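Local coordinates for protein thiosulfate sulfurtransferase YnjE (Escherichia coli K-12, PDB 3IPP) that catalyses the transfer of sulfur from thiosulfate to cyanide, yielding thiocyanate and sulfite by way of a cysteine persulfide intermediate, at residues Gln125-Gln130 against Asp231-Asp236; Asp148-Glu153 against His203-Ile208; Lys352-Lys357 against Arg410-Ser415. All coordinates share one frame; numbering follows the deposited sequence.

YnjE, a monomer with three rhodanese domains, shows long-range contacts at two levels, within a sheet and between a helix end and the tail. Interactions 1 and 2 belong to a single parallel sheet, where strands 232-235 and 206-210 are neighbours; the centres of the two interactions are about 11 Å apart, and a probable hydrogen bond from Arg233 N to Val207 O (2.8 Å) joins them. Along the chain, 148-153 and 203-208 both fall between 125-130 and 231-236, so interaction 1 encloses interaction 2. Interaction 3 follows in the third rhodanese domain, centre to centre about 30 Å from interaction 1 and about 37 Å from interaction 2. The first two join four strands of the five-stranded sheet.

Interaction 1: Gln125-Gln130 against Asp231-Asp236; sequences QLVYPQ and DVRLLD
Leu235 and Pro129 meet with their side chains at about a right angle, methyl CD1 of the leucine lying 3.8 Å from Pro129 CD. With CG anti to its own backbone N (chi1 -178°), Leu235 brings the branch end closer to 125-130 than the direction of its CB alone would suggest. Val127 shares this face of the sheet and sets CG2 4.0 Å from the same CD1, so the leucine tip fits between valine and proline. The other valine methyl, CG1, lies at the edge of the Arg233 guanidinium, near its plane. Across on the opposite face, Leu126 CD2 rests 4.2 Å from Leu234 CB, the two residues being bridge partners in parallel register.

Arg233 shows how one long chain can serve two purposes. Its CG packs 3.7 Å from Gln125 CA, whereas bends at chi2 and chi3 carry the guanidinium back to Asp231. There NH1 meets the syn lone pair of Asp231 OD2 at 2.8 Å, the oxygen only 1° out of the guanidinium plane, and NH2 bonds to Ala143 O. Asp236 tucks CB 3.2 Å from Val127 O, while its OD1 accepts from Met341 N.

Backbone bonds fix this layout: Leu234 N donates to Gln125 O, Val127 N to Leu234 O, and Asp236 N to Val127 O at 2.7 Å. Strand 126-127 thereby becomes the outer strand beside 232-235, and Tyr128 stands at the N-cap position of helix 129-137. The resulting parallel sheet, with strand order 1-5-4-2-3, is the core of the alpha/beta rhodanese fold.

Interaction 2: Asp148-Glu153 against His203-Ile208; sequences DWKVIE and HDTTVI
Asp148 O is gripped by two donors at the mouth of the strand pair. Thr206 N reaches it at 2.9 Å, tilted 23° from the carbonyl plane, and a water donates to it at 2.8 Å. The same water gives a hydrogen to Thr206 OG1 at 2.7 Å, tying the beginnings of the two strands into one small cluster; OG1 in turn bonds to Asp231 OD2. The Asp148 carboxylate looks to another partner, forming a salt bridge with Arg202.

From here the strands run parallel, their short axes 20° apart. Lys150 bonds through both its backbone N and O: N donates to Thr206 O, and O accepts from Ile208 N at 2.7 Å. Ile152 N donates to Ile208 O. Trp149 puts CB 3.8 Å from Thr206 CB, but a chi1 of 54° holds CG between the backbone N and the carbonyl carbon, so the indole leaves 203-208 and touches Leu135 and Gln136 of helix 129-137. Val151 CG2 sits in plane at the edge of that indole. On the face bearing Lys150, Ile152 and Val207, the aliphatic part of Lys150 meets Thr205 through CD and CG2, 4.0 Å apart, while Ile152 CD1 touches Val207 CG1. Ile208 CG1 approaches Lys150 O at 3.5 Å.

The chemistry thus changes along the pair. At its start Asp148 O is met by Thr206 N and by the water that also reaches Thr206 OG1, with the carboxylate paired separately to Arg202; farther along, peptide groups bond to one another between aliphatic side chains, as expected for two central strands of a rhodanese sheet.

Interaction 3: Lys352-Lys357 against Arg410-Ser415; sequences KAWNIK and RGPDSS
The indole of Trp354 receives Pro412 over one face and polar atoms at its rim. Trp354 precedes Asn355, the C-prime residue of the Schellman motif that ends helix 344-352 in the third rhodanese domain. Pro412 CA stands 3.5 Å from the centroid of the six-membered ring, 10° off the ring normal, a CH-pi contact. The two side chains cross at about a right angle, and Pro412 CG lies 3.8 Å from Trp354 CE2. At the edge, in plane, Ser415 OG lies 3.6 Å from Trp354 CZ3; the hydroxyl has its firmer partner in Ala319 O. Phe300 also meets the indole, the two planes turned about 85° apart, and Trp321 of strand 320-321 touches it as well.

In the Schellman motif Asn355 has positive phi: its N turns back to Lys352 O, and Ile356 N reaches Trp351 O. A chi1 of -90° swings the end of the Trp354 side chain nearer 410-415 than its CB, and the residue takes up nearly half of the surface buried in the contact. Pro412 also sets CB 3.2 Å from Ala353 O, so it packs against backbone as well as ring. The example shows a helix terminus presenting one aromatic plate to the C-terminal tail that follows strand 405-406.

Direct packing is supplemented by a water that donates to Trp354 O and to Pro412 O, the latter at 2.7 Å. Residues 412-414 form a 3-10 turn, and Gly411 O just before it accepts from both Ser414 N and Ser414 OG, the hydroxyl lying 2.7 Å away in the carbonyl plane.

Interaction 1: Gln125-Gln130 against Asp231-Asp236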
loop_
_atom_site.group_PDB
_atom_site.type_symbol
_atom_site.label_atom_id
_atom_site.label_comp_id
_atom_site.label_asym_id
_atom_site.label_seq_id
_atom_site.Cartn_x
_atom_site.Cartn_y
_atom_site.Cartn_z
ATOM N N GLN A 125 9.851 -2.813 -2.147
ATOM C CA GLN A 125 9.393 -1.416 -2.356
ATOM C C GLN A 125 8.623 -0.907 -1.148
ATOM O O GLN A 125 8.419 0.300 -1.029
ATOM C CB GLN A 125 8.486 -1.327 -3.581
ATOM C CG GLN A 125 9.218 -1.305 -4.915
ATOM C CD GLN A 125 8.300 -1.602 -6.078
ATOM O OE1 GLN A 125 7.092 -1.677 -5.912
ATOM N NE2 GLN A 125 8.868 -1.765 -7.273
ATOM N N LEU A 126 8.165 -1.844 -0.303
ATOM C CA LEU A 126 7.487 -1.576 0.948
ATOM C C LEU A 126 8.420 -1.994 2.082
ATOM O O LEU A 126 8.463 -3.183 2.430
ATOM C CB LEU A 126 6.221 -2.407 1.075
ATOM C CG LEU A 126 5.102 -1.981 0.126
ATOM C CD1 LEU A 126 3.966 -2.937 0.244
ATOM C CD2 LEU A 126 4.667 -0.539 0.435
ATOM N N VAL A 127 9.199 -1.042 2.605
ATOM C CA VAL A 127 10.188 -1.363 3.635
ATOM C C VAL A 127 9.506 -1.310 4.988
ATOM O O VAL A 127 8.337 -0.857 5.113
ATOM C CB VAL A 127 11.444 -0.413 3.590
ATOM C CG1 VAL A 127 11.974 -0.326 2.161
ATOM C CG2 VAL A 127 11.130 0.989 4.167
ATOM N N TYR A 128 10.238 -1.799 5.985
ATOM C CA TYR A 128 9.783 -1.792 7.349
ATOM C C TYR A 128 10.880 -1.159 8.237
ATOM O O TYR A 128 12.063 -1.088 7.842
ATOM C CB TYR A 128 9.384 -3.220 7.794
ATOM C CG TYR A 128 10.504 -4.263 7.737
ATOM C CD1 TYR A 128 11.189 -4.636 8.902
ATOM C CD2 TYR A 128 10.872 -4.887 6.514
ATOM C CE1 TYR A 128 12.198 -5.603 8.872
ATOM C CE2 TYR A 128 11.870 -5.853 6.461
ATOM C CZ TYR A 128 12.530 -6.211 7.657
ATOM O OH TYR A 128 13.552 -7.142 7.636
ATOM N N PRO A 129 10.500 -0.681 9.439
ATOM C CA PRO A 129 11.464 0.155 10.207
ATOM C C PRO A 129 12.865 -0.443 10.435
ATOM O O PRO A 129 13.891 0.244 10.249
ATOM C CB PRO A 129 10.740 0.367 11.530
ATOM C CG PRO A 129 9.229 0.354 11.087
ATOM C CD PRO A 129 9.158 -0.727 10.058
ATOM N N GLN A 130 12.906 -1.714 10.818
ATOM C CA GLN A 130 14.156 -2.360 11.233
ATOM C C GLN A 130 15.130 -2.505 10.046
ATOM O O GLN A 130 16.332 -2.323 10.206
ATOM C CB GLN A 130 13.808 -3.728 11.838
ATOM C CG GLN A 130 14.789 -4.261 12.838
ATOM C CD GLN A 130 14.395 -5.660 13.463
ATOM O OE1 GLN A 130 14.705 -5.916 14.654
ATOM N NE2 GLN A 130 13.743 -6.559 12.660
ATOM N N ASP A 231 14.149 4.069 -8.363
ATOM C CA ASP A 231 13.990 3.262 -7.152
ATOM C C ASP A 231 13.351 4.151 -6.076
ATOM O O ASP A 231 14.026 4.953 -5.426
ATOM C CB ASP A 231 15.380 2.744 -6.703
ATOM C CG ASP A 231 15.311 1.666 -5.582
ATOM O OD1 ASP A 231 14.200 1.290 -5.103
ATOM O OD2 ASP A 231 16.409 1.206 -5.178
ATOM N N VAL A 232 12.037 4.059 -5.962
ATOM C CA VAL A 232 11.282 4.803 -4.972
ATOM C C VAL A 232 10.549 3.758 -4.157
ATOM O O VAL A 232 10.002 2.811 -4.705
ATOM C CB VAL A 232 10.257 5.773 -5.622
ATOM C CG1 VAL A 232 9.464 6.565 -4.557
ATOM C CG2 VAL A 232 10.946 6.709 -6.612
ATOM N N ARG A 233 10.609 3.920 -2.841
ATOM C CA ARG A 233 10.119 2.957 -1.867
ATOM C C ARG A 233 9.311 3.691 -0.779
ATOM O O ARG A 233 9.534 4.880 -0.540
ATOM C CB ARG A 233 11.327 2.197 -1.278
ATOM C CG ARG A 233 11.923 1.309 -2.326
ATOM C CD ARG A 233 13.441 1.171 -2.337
ATOM N NE ARG A 233 13.857 -0.069 -1.745
ATOM C CZ ARG A 233 14.888 -0.845 -2.096
ATOM N NH1 ARG A 233 15.690 -0.570 -3.105
ATOM N NH2 ARG A 233 15.099 -1.953 -1.376
ATOM N N LEU A 234 8.377 2.996 -0.137
ATOM C CA LEU A 234 7.627 3.545 0.993
ATOM C C LEU A 234 7.940 2.780 2.299
ATOM O O LEU A 234 8.149 1.543 2.290
ATOM C CB LEU A 234 6.143 3.391 0.731
ATOM C CG LEU A 234 5.471 4.091 -0.451
ATOM C CD1 LEU A 234 3.989 3.790 -0.382
ATOM C CD2 LEU A 234 5.756 5.587 -0.372
ATOM N N LEU A 235 7.927 3.489 3.424
ATOM C CA LEU A 235 7.859 2.831 4.730
ATOM C C LEU A 235 6.429 2.300 4.905
ATOM O O LEU A 235 5.470 3.081 4.993
ATOM C CB LEU A 235 8.219 3.800 5.848
ATOM C CG LEU A 235 8.242 3.265 7.284
ATOM C CD1 LEU A 235 9.133 1.996 7.437
ATOM C CD2 LEU A 235 8.659 4.360 8.268
ATOM N N ASP A 236 6.301 0.971 4.942
ATOM C CA ASP A 236 4.983 0.284 5.061
ATOM C C ASP A 236 4.335 0.704 6.372
ATOM O O ASP A 236 4.986 0.625 7.411
ATOM C CB ASP A 236 5.141 -1.237 4.982
ATOM C CG ASP A 236 3.806 -1.964 4.740
ATOM O OD1 ASP A 236 2.719 -1.328 4.545
ATOM O OD2 ASP A 236 3.854 -3.205 4.724
#

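Interaction 2: Asp148-Glu153 against His203-Ile208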
loop_
_atom_site.group_PDB
_atom_site.type_symbol
_atom_site.label_atom_id
_atom_site.label_comp_id
_atom_site.label_asym_id
_atom_site.label_seq_id
_atom_site.Cartn_x
_atom_site.Cartn_y
_atom_site.Cartn_z
ATOM N N ASP A 148 23.453 5.799 -4.091
ATOM C CA ASP A 148 22.990 6.739 -3.070
ATOM C C ASP A 148 21.527 6.480 -2.706
ATOM O O ASP A 148 20.712 6.010 -3.520
ATOM C CB ASP A 148 23.067 8.170 -3.594
ATOM C CG ASP A 148 24.499 8.621 -3.945
ATOM O OD1 ASP A 148 25.485 7.948 -3.547
ATOM O OD2 ASP A 148 24.650 9.676 -4.618
ATOM N N TRP A 149 21.157 6.841 -1.503
ATOM C CA TRP A 149 19.765 6.725 -1.153
ATOM C C TRP A 149 19.439 7.868 -0.201
ATOM O O TRP A 149 20.327 8.416 0.432
ATOM C CB TRP A 149 19.458 5.344 -0.539
ATOM C CG TRP A 149 20.374 5.008 0.654
ATOM C CD1 TRP A 149 21.572 4.348 0.609
ATOM C CD2 TRP A 149 20.164 5.356 2.025
ATOM N NE1 TRP A 149 22.121 4.266 1.871
ATOM C CE2 TRP A 149 21.282 4.878 2.757
ATOM C CE3 TRP A 149 19.145 6.029 2.709
ATOM C CZ2 TRP A 149 21.404 5.045 4.137
ATOM C CZ3 TRP A 149 19.266 6.191 4.085
ATOM C CH2 TRP A 149 20.392 5.706 4.782
ATOM N N LYS A 150 18.168 8.229 -0.133
ATOM C CA LYS A 150 17.694 9.250 0.763
ATOM C C LYS A 150 16.386 8.821 1.373
ATOM O O LYS A 150 15.605 8.045 0.759
ATOM C CB LYS A 150 17.559 10.584 0.032
ATOM C CG LYS A 150 18.922 11.343 -0.017
ATOM C CD LYS A 150 18.980 12.254 -1.250
ATOM C CE LYS A 150 20.164 13.196 -1.206
ATOM N NZ LYS A 150 21.406 12.398 -1.052
ATOM N N VAL A 151 16.177 9.302 2.597
ATOM C CA VAL A 151 14.972 9.058 3.380
ATOM C C VAL A 151 14.293 10.385 3.473
ATOM O O VAL A 151 14.940 11.383 3.799
ATOM C CB VAL A 151 15.314 8.596 4.804
ATOM C CG1 VAL A 151 14.067 8.299 5.588
ATOM C CG2 VAL A 151 16.205 7.362 4.756
ATOM N N ILE A 152 13.004 10.425 3.153
ATOM C CA ILE A 152 12.299 11.711 3.154
ATOM C C ILE A 152 10.935 11.606 3.785
ATOM O O ILE A 152 10.150 10.736 3.407
ATOM C CB ILE A 152 12.153 12.335 1.695
ATOM C CG1 ILE A 152 13.510 12.382 0.960
ATOM C CG2 ILE A 152 11.491 13.720 1.740
ATOM C CD1 ILE A 152 13.435 12.898 -0.486
ATOM N N GLU A 153 10.651 12.497 4.732
ATOM C CA GLU A 153 9.303 12.670 5.253
ATOM C C GLU A 153 8.499 13.615 4.359
ATOM O O GLU A 153 8.941 14.734 4.054
ATOM C CB GLU A 153 9.276 13.215 6.673
ATOM C CG GLU A 153 7.844 13.269 7.234
ATOM C CD GLU A 153 7.767 13.534 8.739
ATOM O OE1 GLU A 153 8.747 13.234 9.479
ATOM O OE2 GLU A 153 6.702 14.037 9.186
ATOM N N HIS A 203 18.049 10.505 -10.987
ATOM C CA HIS A 203 17.241 9.375 -11.435
ATOM C C HIS A 203 17.662 8.050 -10.794
ATOM O O HIS A 203 16.816 7.118 -10.681
ATOM C CB HIS A 203 17.247 9.239 -12.954
ATOM C CG HIS A 203 18.515 8.673 -13.497
ATOM N ND1 HIS A 203 18.604 7.384 -13.971
ATOM C CD2 HIS A 203 19.757 9.203 -13.604
ATOM C CE1 HIS A 203 19.841 7.149 -14.369
ATOM N NE2 HIS A 203 20.559 8.239 -14.162
ATOM N N ASP A 204 18.937 7.961 -10.373
ATOM C CA ASP A 204 19.427 6.732 -9.755
ATOM C C ASP A 204 19.673 6.876 -8.256
ATOM O O ASP A 204 20.393 6.082 -7.680
ATOM C CB ASP A 204 20.691 6.203 -10.460
ATOM C CG ASP A 204 21.827 7.206 -10.429
ATOM O OD1 ASP A 204 21.586 8.392 -10.066
ATOM O OD2 ASP A 204 22.967 6.820 -10.767
ATOM N N THR A 205 19.111 7.900 -7.634
ATOM C CA THR A 205 19.096 7.974 -6.189
ATOM C C THR A 205 17.934 7.105 -5.714
ATOM O O THR A 205 16.814 7.276 -6.203
ATOM C CB THR A 205 18.831 9.412 -5.754
ATOM O OG1 THR A 205 19.771 10.290 -6.402
ATOM C CG2 THR A 205 18.934 9.552 -4.242
ATOM N N THR A 206 18.171 6.153 -4.815
ATOM C CA THR A 206 17.040 5.468 -4.196
ATOM C C THR A 206 16.366 6.408 -3.201
ATOM O O THR A 206 17.025 6.995 -2.351
ATOM C CB THR A 206 17.427 4.176 -3.493
ATOM O OG1 THR A 206 17.917 3.237 -4.457
ATOM C CG2 THR A 206 16.230 3.572 -2.766
ATOM N N VAL A 207 15.055 6.572 -3.333
ATOM C CA VAL A 207 14.294 7.472 -2.453
ATOM C C VAL A 207 13.307 6.670 -1.618
ATOM O O VAL A 207 12.474 5.935 -2.162
ATOM C CB VAL A 207 13.522 8.591 -3.247
ATOM C CG1 VAL A 207 12.641 9.400 -2.322
ATOM C CG2 VAL A 207 14.499 9.506 -3.997
ATOM N N ILE A 208 13.420 6.804 -0.304
ATOM C CA ILE A 208 12.536 6.089 0.619
ATOM C C ILE A 208 11.711 7.126 1.307
ATOM O O ILE A 208 12.257 7.979 1.992
ATOM C CB ILE A 208 13.275 5.367 1.759
ATOM C CG1 ILE A 208 14.601 4.744 1.317
ATOM C CG2 ILE A 208 12.317 4.409 2.443
ATOM C CD1 ILE A 208 14.461 3.416 0.749
HETATM O O HOH W 1 20.528 3.705 -5.178
#

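Interaction 3: Lys352-Lys357 against Arg410-Ser415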
loop_
_atom_site.group_PDB
_atom_site.type_symbol
_atom_site.label_atom_id
_atom_site.label_comp_id
_atom_site.label_asym_id
_atom_site.label_seq_id
_atom_site.Cartn_x
_atom_site.Cartn_y
_atom_site.Cartn_z
ATOM N N LYS A 352 -10.731 -7.827 -8.105
ATOM C CA LYS A 352 -11.261 -8.763 -9.028
ATOM C C LYS A 352 -12.781 -8.814 -9.110
ATOM O O LYS A 352 -13.326 -8.939 -10.217
ATOM C CB LYS A 352 -10.713 -10.154 -8.751
ATOM C CG LYS A 352 -11.138 -11.100 -9.868
ATOM C CD LYS A 352 -10.738 -12.509 -9.569
ATOM C CE LYS A 352 -11.452 -13.455 -10.554
ATOM N NZ LYS A 352 -10.764 -14.779 -10.622
ATOM N N ALA A 353 -13.456 -8.726 -7.960
ATOM C CA ALA A 353 -14.886 -8.855 -7.909
ATOM C C ALA A 353 -15.550 -7.703 -8.669
ATOM O O ALA A 353 -16.703 -7.835 -9.068
ATOM C CB ALA A 353 -15.348 -8.864 -6.474
ATOM N N TRP A 354 -14.823 -6.579 -8.804
ATOM C CA TRP A 354 -15.262 -5.451 -9.563
ATOM C C TRP A 354 -14.645 -5.441 -10.970
ATOM O O TRP A 354 -14.707 -4.419 -11.623
ATOM C CB TRP A 354 -14.923 -4.116 -8.829
ATOM C CG TRP A 354 -16.049 -3.674 -7.918
ATOM C CD1 TRP A 354 -16.257 -4.063 -6.595
ATOM C CD2 TRP A 354 -17.146 -2.794 -8.261
ATOM N NE1 TRP A 354 -17.424 -3.466 -6.111
ATOM C CE2 TRP A 354 -17.976 -2.680 -7.101
ATOM C CE3 TRP A 354 -17.496 -2.073 -9.419
ATOM C CZ2 TRP A 354 -19.128 -1.891 -7.080
ATOM C CZ3 TRP A 354 -18.680 -1.283 -9.396
ATOM C CH2 TRP A 354 -19.455 -1.194 -8.227
ATOM N N ASN A 355 -14.041 -6.549 -11.410
ATOM C CA ASN A 355 -13.458 -6.668 -12.756
ATOM C C ASN A 355 -12.223 -5.747 -12.957
ATOM O O ASN A 355 -11.956 -5.244 -14.071
ATOM C CB ASN A 355 -14.527 -6.447 -13.824
ATOM C CG ASN A 355 -14.139 -7.012 -15.197
ATOM O OD1 ASN A 355 -13.176 -7.799 -15.341
ATOM N ND2 ASN A 355 -14.923 -6.614 -16.246
ATOM N N ILE A 356 -11.488 -5.507 -11.872
ATOM C CA ILE A 356 -10.222 -4.786 -11.936
ATOM C C ILE A 356 -9.123 -5.849 -11.851
ATOM O O ILE A 356 -9.043 -6.578 -10.845
ATOM C CB ILE A 356 -10.113 -3.849 -10.765
ATOM C CG1 ILE A 356 -11.289 -2.878 -10.765
ATOM C CG2 ILE A 356 -8.745 -3.088 -10.776
ATOM C CD1 ILE A 356 -11.503 -2.196 -9.429
ATOM N N LYS A 357 -8.292 -5.956 -12.884
ATOM C CA LYS A 357 -7.410 -7.125 -13.038
ATOM C C LYS A 357 -5.997 -6.792 -13.534
ATOM O O LYS A 357 -5.810 -5.804 -14.249
ATOM C CB LYS A 357 -8.058 -8.174 -13.920
ATOM C CG LYS A 357 -9.336 -8.756 -13.313
ATOM C CD LYS A 357 -10.138 -9.508 -14.350
ATOM C CE LYS A 357 -11.205 -10.354 -13.672
ATOM N NZ LYS A 357 -12.228 -10.770 -14.675
ATOM N N ARG A 410 -25.130 0.403 -6.268
ATOM C CA ARG A 410 -25.022 -0.418 -7.436
ATOM C C ARG A 410 -23.855 -1.373 -7.159
ATOM O O ARG A 410 -23.013 -1.071 -6.318
ATOM C CB ARG A 410 -24.778 0.491 -8.693
ATOM C CG ARG A 410 -23.629 1.463 -8.552
ATOM C CD ARG A 410 -23.692 2.719 -9.507
ATOM N NE ARG A 410 -22.396 3.384 -9.629
ATOM C CZ ARG A 410 -22.001 4.423 -8.888
ATOM N NH1 ARG A 410 -22.812 4.948 -7.989
ATOM N NH2 ARG A 410 -20.776 4.927 -9.038
ATOM N N GLY A 411 -23.782 -2.462 -7.907
ATOM C CA GLY A 411 -22.730 -3.404 -7.749
ATOM C C GLY A 411 -21.825 -3.532 -8.946
ATOM O O GLY A 411 -21.924 -2.763 -9.952
ATOM N N PRO A 412 -20.919 -4.518 -8.859
ATOM C CA PRO A 412 -19.875 -4.716 -9.870
ATOM C C PRO A 412 -20.369 -4.716 -11.300
ATOM O O PRO A 412 -19.652 -4.103 -12.157
ATOM C CB PRO A 412 -19.279 -6.077 -9.511
ATOM C CG PRO A 412 -19.431 -6.083 -7.936
ATOM C CD PRO A 412 -20.835 -5.501 -7.743
ATOM N N ASP A 413 -21.541 -5.341 -11.566
ATOM C CA ASP A 413 -22.080 -5.466 -12.954
ATOM C C ASP A 413 -22.330 -4.110 -13.605
ATOM O O ASP A 413 -22.188 -3.939 -14.806
ATOM C CB ASP A 413 -23.341 -6.376 -13.059
ATOM C CG ASP A 413 -24.584 -5.827 -12.287
ATOM O OD1 ASP A 413 -24.469 -4.858 -11.502
ATOM O OD2 ASP A 413 -25.706 -6.414 -12.420
ATOM N N SER A 414 -22.640 -3.130 -12.777
ATOM C CA SER A 414 -23.104 -1.838 -13.254
ATOM C C SER A 414 -21.925 -0.994 -13.822
ATOM O O SER A 414 -22.117 0.157 -14.268
ATOM C CB SER A 414 -23.820 -1.117 -12.110
ATOM O OG SER A 414 -22.878 -0.595 -11.155
ATOM N N SER A 415 -20.729 -1.553 -13.793
ATOM C CA SER A 415 -19.580 -0.884 -14.396
ATOM C C SER A 415 -18.929 -1.676 -15.523
ATOM O O SER A 415 -17.725 -1.538 -15.757
ATOM C CB SER A 415 -18.496 -0.541 -13.359
ATOM O OG SER A 415 -18.902 0.502 -12.517
HETATM O O HOH W 2 -17.121 -3.741 -13.094
#